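Local coordinates for protein arabinan-endo 1,5-alpha-l-arabinase (Bacillus subtilis, PDB 1UV4) that hydrolyses internal alpha-1,5-linkages of arabinan as a secreted, calcium-binding family 43 glycoside hydrolase of plant cell-wall degradation, at residues A183-P187 with M199-C205; S211-I215 with L264-Y269. The contacts are given in a common frame with arbitrary orientation. Residue numbers count along the deposited sequence, not the author numbering.

Both interactions are largely buried, and both involve the propeller blade that holds strands 184-192, 195-203 and 212-220. Interaction 1 lies within the blade, pairing strands 184-192 and 195-203 through main-chain hydrogen bonds. Interaction 2 lies between blades: segment 212-215, on the next strand outward, faces segment 264-269 of the neighbouring blade, with axes 8.7 Å apart at closest, and side chains, one water and a little apolar contact bridge the gap. The two touch where strands 195-203 and 212-220 pair, F202 N lying 2.9 Å from K214 O and F202 O 2.9 Å from Y213 N. A close pair of acids, one the inferred proton donor E185, marks interaction 1, whereas hydroxyls and an imidazole dominate interaction 2.

Interaction 1. Residues A183-P187 with M199-C205; sequences ALEAP and MVSFDKC
L184 and F202 form the apolar centre, a non-hydrogen-bonded antiparallel pair (CA-CA 4.4 Å) whose side chains share one face of the sheet. L184, with chi1 p and chi2 t, brings CB to 4.0 Å from CD1 of F202 (chi1 m) and CD1 to 4.2 Å from CG2 of V200. I155 of the preceding blade packs on L184 and V200, and R177 makes a cation-pi contact with F202. Strands 184-187 and 199-203 run at 151° with axes 4.6 Å apart. E185 and S201 are the adjoining hydrogen-bonded pair (CA-CA 5.3 Å): E185 N to S201 O and S201 N to E185 O are both 2.9 Å. A third bond, D203 N to A183 O, is also 2.9 Å. Beyond E185 the register slips by one residue, for A186 has phi/psi of 65/60 and P187 CA comes nearest V200 CA, at 4.6 Å. This hairpin supplies the two innermost strands of a propeller blade, which places E185, the inferred proton donor, at the active site near the central axis. Near the start of 183-187, A183 CB meets C205 CB at 3.7 Å beside the vicinal C205-C206 disulfide. On the face opposite L184, S201 OG hydrogen-bonds Q256 and G255 of the neighbouring blade. At the polar edge the end of the E185 side chain (chi1 p, chi2 t) turns toward D203, and its OE1 stands 2.5 Å from D203 OD2 (chi1 m), so close that one acid probably carries a proton. D133, thought to tune the pKa of this glutamate, adjoins E185, and F151 touches D203.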
loop_
_atom_site.group_PDB
_atom_site.type_symbol
_atom_site.label_atom_id
_atom_site.label_comp_id
_atom_site.label_asym_id
_atom_site.label_seq_id
_atom_site.Cartn_x
_atom_site.Cartn_y
_atom_site.Cartn_z
ATOM N N ALA A 183 -1.083 11.667 10.769
ATOM C CA ALA A 183 -0.715 11.793 9.376
ATOM C C ALA A 183 0.258 10.718 8.931
ATOM O O ALA A 183 1.451 10.955 8.692
ATOM C CB ALA A 183 -0.190 13.186 9.100
ATOM N N LEU A 184 -0.258 9.504 8.830
ATOM C CA LEU A 184 0.472 8.389 8.261
ATOM C C LEU A 184 -0.503 7.440 7.545
ATOM O O LEU A 184 -1.706 7.478 7.814
ATOM C CB LEU A 184 1.284 7.631 9.305
ATOM C CG LEU A 184 0.537 6.633 10.200
ATOM C CD1 LEU A 184 1.550 5.874 11.056
ATOM C CD2 LEU A 184 -0.454 7.315 11.026
ATOM N N GLU A 185 0.030 6.677 6.600
ATOM C CA GLU A 185 -0.771 5.823 5.729
ATOM C C GLU A 185 0.075 4.746 5.094
ATOM O O GLU A 185 1.277 4.712 5.235
ATOM C CB GLU A 185 -1.425 6.671 4.620
ATOM C CG GLU A 185 -0.426 7.287 3.641
ATOM C CD GLU A 185 -1.023 7.822 2.328
ATOM O OE1 GLU A 185 -1.569 8.927 2.360
ATOM O OE2 GLU A 185 -0.893 7.199 1.223
ATOM N N ALA A 186 -0.594 3.867 4.374
ATOM C CA ALA A 186 0.089 3.075 3.324
ATOM C C ALA A 186 1.134 2.153 3.915
ATOM O O ALA A 186 2.271 2.156 3.527
ATOM C CB ALA A 186 0.688 3.985 2.261
ATOM N N PRO A 187 0.720 1.251 4.770
ATOM C CA PRO A 187 1.703 0.305 5.292
ATOM C C PRO A 187 2.224 -0.697 4.255
ATOM O O PRO A 187 1.555 -1.087 3.326
ATOM C CB PRO A 187 0.917 -0.426 6.370
ATOM C CG PRO A 187 -0.475 -0.434 5.846
ATOM C CD PRO A 187 -0.639 0.969 5.262
ATOM N N MET A 199 7.048 -0.454 7.117
ATOM C CA MET A 199 7.245 0.862 6.555
ATOM C C MET A 199 5.890 1.542 6.393
ATOM O O MET A 199 4.906 0.894 6.069
ATOM C CB MET A 199 7.895 0.800 5.186
ATOM C CG MET A 199 9.173 0.115 5.143
ATOM S SD MET A 199 9.916 0.289 3.466
ATOM C CE MET A 199 11.456 -0.527 3.682
ATOM N N VAL A 200 5.841 2.843 6.666
ATOM C CA VAL A 200 4.646 3.636 6.450
ATOM C C VAL A 200 5.049 4.913 5.703
ATOM O O VAL A 200 6.215 5.286 5.657
ATOM C CB VAL A 200 3.928 3.998 7.770
ATOM C CG1 VAL A 200 3.562 2.775 8.516
ATOM C CG2 VAL A 200 4.790 4.898 8.635
ATOM N N SER A 201 4.086 5.528 5.028
ATOM C CA SER A 201 4.244 6.886 4.536
ATOM C C SER A 201 3.798 7.870 5.619
ATOM O O SER A 201 2.695 7.744 6.125
ATOM C CB SER A 201 3.405 7.061 3.275
ATOM O OG SER A 201 3.861 6.203 2.252
ATOM N N PHE A 202 4.662 8.797 6.007
ATOM C CA PHE A 202 4.270 9.951 6.807
ATOM C C PHE A 202 3.762 10.979 5.796
ATOM O O PHE A 202 4.414 11.204 4.774
ATOM C CB PHE A 202 5.474 10.545 7.569
ATOM C CG PHE A 202 5.851 9.837 8.845
ATOM C CD1 PHE A 202 5.186 8.703 9.292
ATOM C CD2 PHE A 202 6.918 10.316 9.578
ATOM C CE1 PHE A 202 5.580 8.037 10.448
ATOM C CE2 PHE A 202 7.290 9.699 10.763
ATOM C CZ PHE A 202 6.607 8.562 11.205
ATOM N N ASP A 203 2.636 11.601 6.076
ATOM C CA ASP A 203 2.005 12.564 5.170
ATOM C C ASP A 203 2.116 13.938 5.791
ATOM O O ASP A 203 2.414 14.080 6.953
ATOM C CB ASP A 203 0.497 12.270 5.032
ATOM C CG ASP A 203 0.181 11.000 4.248
ATOM O OD1 ASP A 203 1.085 10.399 3.630
ATOM O OD2 ASP A 203 -0.989 10.525 4.228
ATOM N N LYS A 204 1.864 14.954 4.990
ATOM C CA LYS A 204 1.687 16.291 5.526
ATOM C C LYS A 204 0.354 16.361 6.248
ATOM O O LYS A 204 -0.684 15.997 5.697
ATOM C CB LYS A 204 1.785 17.317 4.409
ATOM C CG LYS A 204 3.244 17.561 3.995
ATOM C CD LYS A 204 3.508 17.197 2.524
ATOM C CE LYS A 204 4.312 18.310 1.804
ATOM N NZ LYS A 204 4.326 18.140 0.307
ATOM N N CYS A 205 0.383 16.834 7.491
ATOM C CA CYS A 205 -0.811 16.820 8.343
ATOM C C CYS A 205 -1.662 18.054 8.164
ATOM O O CYS A 205 -2.865 18.055 8.450
ATOM C CB CYS A 205 -0.385 16.786 9.811
ATOM S SG CYS A 205 0.544 18.246 10.314
#

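Interaction 2. Residues S211-I215 with L264-Y269; sequences STYKI and LVRHAY. With EDO (1,2-ethanediol), chain E.
T212 projects its side chain, chi1 p, across the gap between blades to the edges of two rings, with OG1 2.9 Å from H267 NE2 and 3.8 Å from Y269 CE1. Segments 212-215 and 264-269 are strands of adjacent propeller blades, extended except at Y213 (phi/psi -138/-47), inclined at 132° with axes 8.7 Å apart at closest; their nearest CA pairs are T212-A268 at 8.4 Å and I215-R266 at 9.2 Å. Y213 forms with K214 a classic beta bulge opposite F202, which lets T212 and I215 each face the other blade. I215 (chi1 m, chi2 t) sets CD1 4.2 Å from R266 CB and 4.5 Å from L264 CD2. R266 NH1 hydrogen-bonds N282, while NE and NH2 each bond O1 of a 1,2-ethanediol at 3.0 Å, probably from the crystallisation liquor and also hydrogen-bonded to D244. At the other end S211 OG is 2.7 Å from Y269 OH, and a water links Y269 OH (2.8 Å) to T212 N (3.2 Å). T212 OG1 accepts a hydrogen bond from H267 NE2 and also bonds G252 O, while H267 ND1 accepts one from the backbone N of D14, the inferred catalytic base; the imidazole is therefore probably the neutral NE2-H tautomer, tying the blade interface to that aspartate.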
loop_
_atom_site.group_PDB
_atom_site.type_symbol
_atom_site.label_atom_id
_atom_site.label_comp_id
_atom_site.label_asym_id
_atom_site.label_seq_id
_atom_site.Cartn_x
_atom_site.Cartn_y
_atom_site.Cartn_z
ATOM N N SER A 211 -0.744 14.985 1.057
ATOM C CA SER A 211 0.050 14.068 0.270
ATOM C C SER A 211 1.132 13.422 1.118
ATOM O O SER A 211 1.444 13.826 2.237
ATOM C CB SER A 211 0.689 14.764 -0.920
ATOM O OG SER A 211 1.032 13.754 -1.885
ATOM N N THR A 212 1.715 12.365 0.567
ATOM C CA THR A 212 2.844 11.736 1.198
ATOM C C THR A 212 4.041 12.695 1.228
ATOM O O THR A 212 4.166 13.573 0.413
ATOM C CB THR A 212 3.248 10.462 0.464
ATOM O OG1 THR A 212 3.417 10.752 -0.919
ATOM C CG2 THR A 212 2.183 9.382 0.558
ATOM N N TYR A 213 4.926 12.470 2.184
ATOM C CA TYR A 213 6.041 13.358 2.484
ATOM C C TYR A 213 7.344 12.582 2.752
ATOM O O TYR A 213 8.392 12.972 2.252
ATOM C CB TYR A 213 5.686 14.191 3.737
ATOM C CG TYR A 213 6.590 15.328 4.073
ATOM C CD1 TYR A 213 6.975 16.260 3.095
ATOM C CD2 TYR A 213 6.966 15.570 5.390
ATOM C CE1 TYR A 213 7.780 17.337 3.414
ATOM C CE2 TYR A 213 7.754 16.656 5.720
ATOM C CZ TYR A 213 8.155 17.537 4.732
ATOM O OH TYR A 213 8.950 18.635 5.023
ATOM N N LYS A 214 7.300 11.533 3.570
ATOM C CA LYS A 214 8.485 10.734 3.851
ATOM C C LYS A 214 8.107 9.272 4.031
ATOM O O LYS A 214 6.965 8.957 4.296
ATOM C CB LYS A 214 9.144 11.181 5.153
ATOM C CG LYS A 214 9.489 12.609 5.268
ATOM C CD LYS A 214 10.161 12.851 6.627
ATOM C CE LYS A 214 10.010 14.302 7.020
ATOM N NZ LYS A 214 10.912 14.744 8.127
ATOM N N ILE A 215 9.069 8.370 3.837
ATOM C CA ILE A 215 8.934 6.946 4.113
ATOM C C ILE A 215 9.667 6.650 5.414
ATOM O O ILE A 215 10.827 6.978 5.512
ATOM C CB ILE A 215 9.487 6.094 2.985
ATOM C CG1 ILE A 215 8.696 6.340 1.712
ATOM C CG2 ILE A 215 9.492 4.642 3.315
ATOM C CD1 ILE A 215 9.292 5.772 0.493
ATOM N N LEU A 264 12.033 -2.030 -3.495
ATOM C CA LEU A 264 11.087 -1.060 -2.976
ATOM C C LEU A 264 10.573 -0.211 -4.110
ATOM O O LEU A 264 11.352 0.466 -4.778
ATOM C CB LEU A 264 11.742 -0.167 -1.903
ATOM C CG LEU A 264 10.700 0.662 -1.145
ATOM C CD1 LEU A 264 9.860 -0.153 -0.217
ATOM C CD2 LEU A 264 11.295 1.851 -0.409
ATOM N N VAL A 265 9.274 -0.271 -4.335
ATOM C CA VAL A 265 8.608 0.618 -5.264
ATOM C C VAL A 265 7.939 1.713 -4.454
ATOM O O VAL A 265 7.520 1.502 -3.315
ATOM C CB VAL A 265 7.569 -0.129 -6.194
ATOM C CG1 VAL A 265 8.280 -1.269 -6.955
ATOM C CG2 VAL A 265 6.380 -0.671 -5.423
ATOM N N ARG A 266 7.806 2.867 -5.061
ATOM C CA ARG A 266 7.083 3.975 -4.396
ATOM C C ARG A 266 6.711 4.981 -5.458
ATOM O O ARG A 266 7.176 4.869 -6.605
ATOM C CB ARG A 266 7.968 4.656 -3.342
ATOM C CG ARG A 266 9.048 5.530 -3.850
ATOM C CD ARG A 266 10.325 4.946 -3.676
ATOM N NE ARG A 266 11.490 5.766 -4.048
ATOM C CZ ARG A 266 12.568 5.247 -4.595
ATOM N NH1 ARG A 266 12.620 3.951 -4.841
ATOM N NH2 ARG A 266 13.609 6.008 -4.848
ATOM N N HIS A 267 5.859 5.936 -5.114
ATOM C CA HIS A 267 5.655 7.095 -5.979
ATOM C C HIS A 267 6.458 8.261 -5.442
ATOM O O HIS A 267 6.815 8.291 -4.270
ATOM C CB HIS A 267 4.172 7.451 -6.142
ATOM C CG HIS A 267 3.475 7.871 -4.873
ATOM N ND1 HIS A 267 2.446 7.151 -4.296
ATOM C CD2 HIS A 267 3.665 8.956 -4.074
ATOM C CE1 HIS A 267 2.064 7.753 -3.176
ATOM N NE2 HIS A 267 2.801 8.838 -3.015
ATOM N N ALA A 268 6.753 9.241 -6.297
ATOM C CA ALA A 268 7.293 10.529 -5.847
ATOM C C ALA A 268 6.944 11.536 -6.931
ATOM O O ALA A 268 6.731 11.148 -8.103
ATOM C CB ALA A 268 8.771 10.463 -5.610
ATOM N N TYR A 269 6.835 12.802 -6.556
ATOM C CA TYR A 269 6.303 13.842 -7.423
ATOM C C TYR A 269 7.424 14.596 -8.126
ATOM O O TYR A 269 8.322 15.153 -7.510
ATOM C CB TYR A 269 5.446 14.763 -6.599
ATOM C CG TYR A 269 4.265 14.097 -5.953
ATOM C CD1 TYR A 269 4.379 13.455 -4.705
ATOM C CD2 TYR A 269 3.059 14.012 -6.587
ATOM C CE1 TYR A 269 3.278 12.857 -4.097
ATOM C CE2 TYR A 269 1.973 13.413 -5.998
ATOM C CZ TYR A 269 2.097 12.826 -4.755
ATOM O OH TYR A 269 0.959 12.252 -4.159
HETATM C C1 EDO E . 12.673 9.965 -3.993
HETATM O O1 EDO E . 12.522 8.575 -3.731
HETATM C C2 EDO E . 14.132 10.335 -4.095
HETATM O O2 EDO E . 14.678 10.531 -2.802
HETATM O O HOH W 1 -0.027 11.130 -1.750
#